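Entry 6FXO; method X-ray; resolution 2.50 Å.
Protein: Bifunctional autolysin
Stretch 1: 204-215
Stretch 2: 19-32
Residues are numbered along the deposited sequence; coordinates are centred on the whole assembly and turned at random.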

# COMPACT_ATOMS: atom_id res chain seq x y z
N HIS A 204 8.07 13.64 -10.61
CA HIS A 204 7.90 15.01 -10.17
C HIS A 204 8.32 15.11 -8.70
O HIS A 204 7.45 15.16 -7.83
CB HIS A 204 6.48 15.54 -10.42
CG HIS A 204 5.94 15.14 -11.75
ND1 HIS A 204 6.26 15.83 -12.91
CD2 HIS A 204 5.25 14.04 -12.13
CE1 HIS A 204 5.78 15.15 -13.95
NE2 HIS A 204 5.16 14.07 -13.50
N PRO A 205 9.63 15.15 -8.40
CA PRO A 205 10.00 15.24 -6.98
C PRO A 205 9.41 16.44 -6.25
O PRO A 205 9.33 17.55 -6.78
CB PRO A 205 11.51 15.43 -7.00
CG PRO A 205 11.96 14.68 -8.24
CD PRO A 205 10.83 14.93 -9.27
N GLY A 206 9.01 16.18 -5.02
CA GLY A 206 8.43 17.18 -4.17
C GLY A 206 6.96 17.33 -4.51
O GLY A 206 6.28 18.14 -3.89
N THR A 207 6.47 16.51 -5.48
CA THR A 207 5.08 16.58 -5.88
C THR A 207 4.30 15.34 -5.57
O THR A 207 4.82 14.23 -5.60
CB THR A 207 5.01 16.95 -7.37
OG1 THR A 207 5.73 18.16 -7.58
CG2 THR A 207 3.58 17.11 -7.86
N HIS A 208 3.06 15.56 -5.20
CA HIS A 208 2.08 14.55 -4.83
C HIS A 208 2.56 13.46 -3.87
O HIS A 208 2.10 12.31 -3.95
CB HIS A 208 1.41 13.95 -6.08
CG HIS A 208 -0.00 13.58 -5.81
ND1 HIS A 208 -0.42 12.27 -5.78
CD2 HIS A 208 -1.05 14.34 -5.37
CE1 HIS A 208 -1.68 12.24 -5.33
NE2 HIS A 208 -2.07 13.48 -5.08
N GLN A 209 3.48 13.80 -2.98
CA GLN A 209 3.97 12.80 -2.04
C GLN A 209 3.03 12.40 -0.90
O GLN A 209 2.34 13.23 -0.32
CB GLN A 209 5.35 13.18 -1.52
CG GLN A 209 6.26 13.59 -2.67
CD GLN A 209 7.63 13.95 -2.15
OE1 GLN A 209 7.80 14.48 -1.04
NE2 GLN A 209 8.62 13.70 -2.92
N TYR A 210 3.05 11.12 -0.58
CA TYR A 210 2.22 10.58 0.47
C TYR A 210 2.44 10.98 1.94
O TYR A 210 1.46 10.97 2.64
CB TYR A 210 2.22 9.05 0.39
CG TYR A 210 0.92 8.40 0.82
CD1 TYR A 210 0.70 8.08 2.15
CD2 TYR A 210 -0.06 8.08 -0.10
CE1 TYR A 210 -0.46 7.44 2.55
CE2 TYR A 210 -1.24 7.44 0.30
CZ TYR A 210 -1.43 7.13 1.62
OH TYR A 210 -2.58 6.51 2.05
N ALA A 211 3.66 11.34 2.43
CA ALA A 211 3.80 11.70 3.83
C ALA A 211 5.16 12.30 4.08
O ALA A 211 6.07 12.14 3.26
CB ALA A 211 3.63 10.47 4.71
N THR A 212 5.30 13.00 5.20
CA THR A 212 6.56 13.62 5.53
C THR A 212 7.62 12.69 6.05
O THR A 212 8.80 12.94 5.85
CB THR A 212 6.34 14.87 6.41
OG1 THR A 212 5.43 14.59 7.48
CG2 THR A 212 5.82 16.05 5.59
N ASP A 213 7.21 11.60 6.71
CA ASP A 213 8.17 10.64 7.26
C ASP A 213 9.05 10.04 6.16
O ASP A 213 8.55 9.48 5.20
CB ASP A 213 7.38 9.48 7.83
CG ASP A 213 8.06 8.72 8.93
OD1 ASP A 213 9.26 8.40 8.78
OD2 ASP A 213 7.36 8.35 9.90
N VAL A 214 10.34 10.07 6.34
CA VAL A 214 11.30 9.56 5.43
C VAL A 214 11.39 8.13 5.41
O VAL A 214 12.01 7.57 4.49
CB VAL A 214 12.66 10.22 5.75
CG1 VAL A 214 12.49 11.76 5.75
CG2 VAL A 214 13.16 9.73 7.14
N ASP A 215 10.80 7.50 6.45
CA ASP A 215 10.78 6.06 6.62
C ASP A 215 9.48 5.43 6.17
O ASP A 215 9.37 4.19 6.19
CB ASP A 215 11.14 5.63 8.08
CG ASP A 215 12.62 5.73 8.36
OD1 ASP A 215 13.41 4.99 7.71
OD2 ASP A 215 12.99 6.51 9.27
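Stretch 2, residues 19-32: QIQAGLQYKPQVQR

Stretch 2 lies along stretch 1 as a largely irregular segment, held by two backbone hydrogen bonds, one of them weak, at one end and by a glutamine pair with apolar packing at the other. Residues 19-22 are helical, continuing a helix that begins earlier in the chain; later residues form loop or turn. The two chains run in the same general sense: Gly-206 is nearest Gln-21, Thr-212 nearest Pro-28 and Asp-213 nearest Gln-29, with CA-CA distances of 6.2, 4.3 and 4.6 Å.

At the helical end, the type II turn from His-204 to Thr-207 places Pro-205 CB 4.3 Å from Ile-20 CG2 and Gly-206 CA 3.6 Å from Leu-24 CD2. A side chain at Gly-206 would run into this leucine methyl, and its positive phi also suits glycine. Gln-209 NE2 donates to Gln-21 OE1 at 2.6 Å.

Farther along, Thr-212 faces the 26-29 segment, its CG2 3.2 Å from Lys-27 O. Gln-29 uses both of its backbone polar groups: its N donates to Thr-212 O at 3.1 Å, while its O accepts a weak bond from Val-214 N at 3.4 Å. Val-214 CG1 packs 3.8 Å from Pro-28 CB. Beyond this, a water accepts from Gln-31 N (3.1 Å) and donates to Asp-213 OD1 (2.9 Å), extending the contact.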

# COMPACT_ATOMS: atom_id res chain seq x y z
N GLN A 19 18.56 16.83 -1.51
CA GLN A 19 18.54 18.21 -1.12
C GLN A 19 17.21 18.77 -1.59
O GLN A 19 16.66 19.64 -0.92
CB GLN A 19 19.75 18.97 -1.76
CG GLN A 19 20.28 20.27 -1.08
CD GLN A 19 21.22 20.14 0.12
OE1 GLN A 19 20.81 20.35 1.27
NE2 GLN A 19 22.48 19.74 -0.10
N ILE A 20 16.67 18.24 -2.74
CA ILE A 20 15.38 18.77 -3.18
C ILE A 20 14.29 18.50 -2.13
O ILE A 20 13.39 19.33 -1.94
CB ILE A 20 14.99 18.18 -4.56
CG1 ILE A 20 15.99 18.61 -5.64
CG2 ILE A 20 13.57 18.61 -4.95
CD1 ILE A 20 15.86 17.85 -6.96
N GLN A 21 14.37 17.34 -1.43
CA GLN A 21 13.37 17.03 -0.40
C GLN A 21 13.42 17.97 0.76
O GLN A 21 12.41 18.30 1.39
CB GLN A 21 13.56 15.60 0.14
CG GLN A 21 12.30 14.75 0.34
CD GLN A 21 11.69 14.37 -0.98
OE1 GLN A 21 10.48 14.43 -1.19
NE2 GLN A 21 12.58 14.10 -1.93
N ALA A 22 14.62 18.36 1.08
CA ALA A 22 14.87 19.29 2.17
C ALA A 22 14.26 20.68 1.90
O ALA A 22 13.91 21.35 2.88
CB ALA A 22 16.37 19.42 2.42
N GLY A 23 14.11 21.13 0.59
CA GLY A 23 13.53 22.43 0.34
C GLY A 23 12.02 22.45 0.30
O GLY A 23 11.43 23.52 0.12
N LEU A 24 11.36 21.28 0.49
CA LEU A 24 9.91 21.28 0.45
C LEU A 24 9.25 22.05 1.57
O LEU A 24 9.71 21.99 2.71
CB LEU A 24 9.36 19.86 0.40
CG LEU A 24 10.10 18.91 -0.53
CD1 LEU A 24 9.39 17.57 -0.55
CD2 LEU A 24 10.17 19.48 -1.94
N GLN A 25 8.16 22.76 1.26
CA GLN A 25 7.50 23.51 2.32
C GLN A 25 6.95 22.55 3.36
O GLN A 25 6.84 22.91 4.53
CB GLN A 25 6.40 24.44 1.79
CG GLN A 25 5.73 23.97 0.52
CD GLN A 25 4.53 24.84 0.24
OE1 GLN A 25 4.61 25.86 -0.44
NE2 GLN A 25 3.39 24.44 0.78
N TYR A 26 6.56 21.35 2.91
CA TYR A 26 6.03 20.34 3.80
C TYR A 26 7.24 19.52 4.14
O TYR A 26 7.53 18.49 3.55
CB TYR A 26 4.89 19.56 3.14
CG TYR A 26 3.58 20.18 3.57
CD1 TYR A 26 2.72 19.52 4.43
CD2 TYR A 26 3.23 21.46 3.16
CE1 TYR A 26 1.55 20.11 4.88
CE2 TYR A 26 2.06 22.06 3.60
CZ TYR A 26 1.22 21.39 4.46
OH TYR A 26 0.07 21.99 4.90
N LYS A 27 7.93 20.03 5.13
CA LYS A 27 9.17 19.47 5.69
C LYS A 27 9.07 18.08 6.27
O LYS A 27 8.14 17.70 6.99
CB LYS A 27 9.69 20.42 6.82
CG LYS A 27 9.43 21.93 6.66
CD LYS A 27 7.99 22.45 7.04
CE LYS A 27 7.65 22.82 8.48
NZ LYS A 27 6.27 23.44 8.61
N PRO A 28 10.07 17.30 5.87
CA PRO A 28 10.16 15.89 6.33
C PRO A 28 10.35 15.61 7.83
O PRO A 28 11.12 16.33 8.47
CB PRO A 28 11.37 15.35 5.56
CG PRO A 28 11.64 16.36 4.45
CD PRO A 28 11.21 17.67 5.01
N GLN A 29 9.73 14.52 8.39
CA GLN A 29 9.84 14.14 9.78
C GLN A 29 10.63 12.85 10.04
O GLN A 29 10.79 12.01 9.15
CB GLN A 29 8.42 14.08 10.43
CG GLN A 29 7.48 15.30 10.20
CD GLN A 29 8.03 16.63 10.67
OE1 GLN A 29 7.71 17.16 11.73
NE2 GLN A 29 8.95 17.12 9.85
N VAL A 30 11.17 12.73 11.27
CA VAL A 30 11.94 11.57 11.66
C VAL A 30 11.57 11.21 13.08
O VAL A 30 11.83 11.95 14.02
CB VAL A 30 13.47 11.76 11.45
CG1 VAL A 30 14.00 12.93 12.26
CG2 VAL A 30 14.21 10.47 11.79
N GLN A 31 10.93 10.04 13.21
CA GLN A 31 10.47 9.45 14.46
C GLN A 31 11.67 8.79 15.09
O GLN A 31 11.78 7.57 14.98
CB GLN A 31 9.46 8.32 14.18
CG GLN A 31 8.00 8.69 14.10
CD GLN A 31 7.12 7.46 14.24
OE1 GLN A 31 6.57 7.18 15.31
NE2 GLN A 31 6.98 6.66 13.17
N ARG A 32 12.58 9.56 15.70
CA ARG A 32 13.73 8.95 16.34
C ARG A 32 13.29 8.01 17.44
O ARG A 32 13.99 7.08 17.81
CB ARG A 32 14.75 10.07 16.79
CG ARG A 32 14.64 11.44 16.03
CD ARG A 32 15.95 12.07 15.44
NE ARG A 32 16.44 11.32 14.28
CZ ARG A 32 17.48 11.56 13.54
NH1 ARG A 32 18.25 12.63 13.79
NH2 ARG A 32 17.78 10.73 12.53
O HOH W 1 11.38 8.15 10.75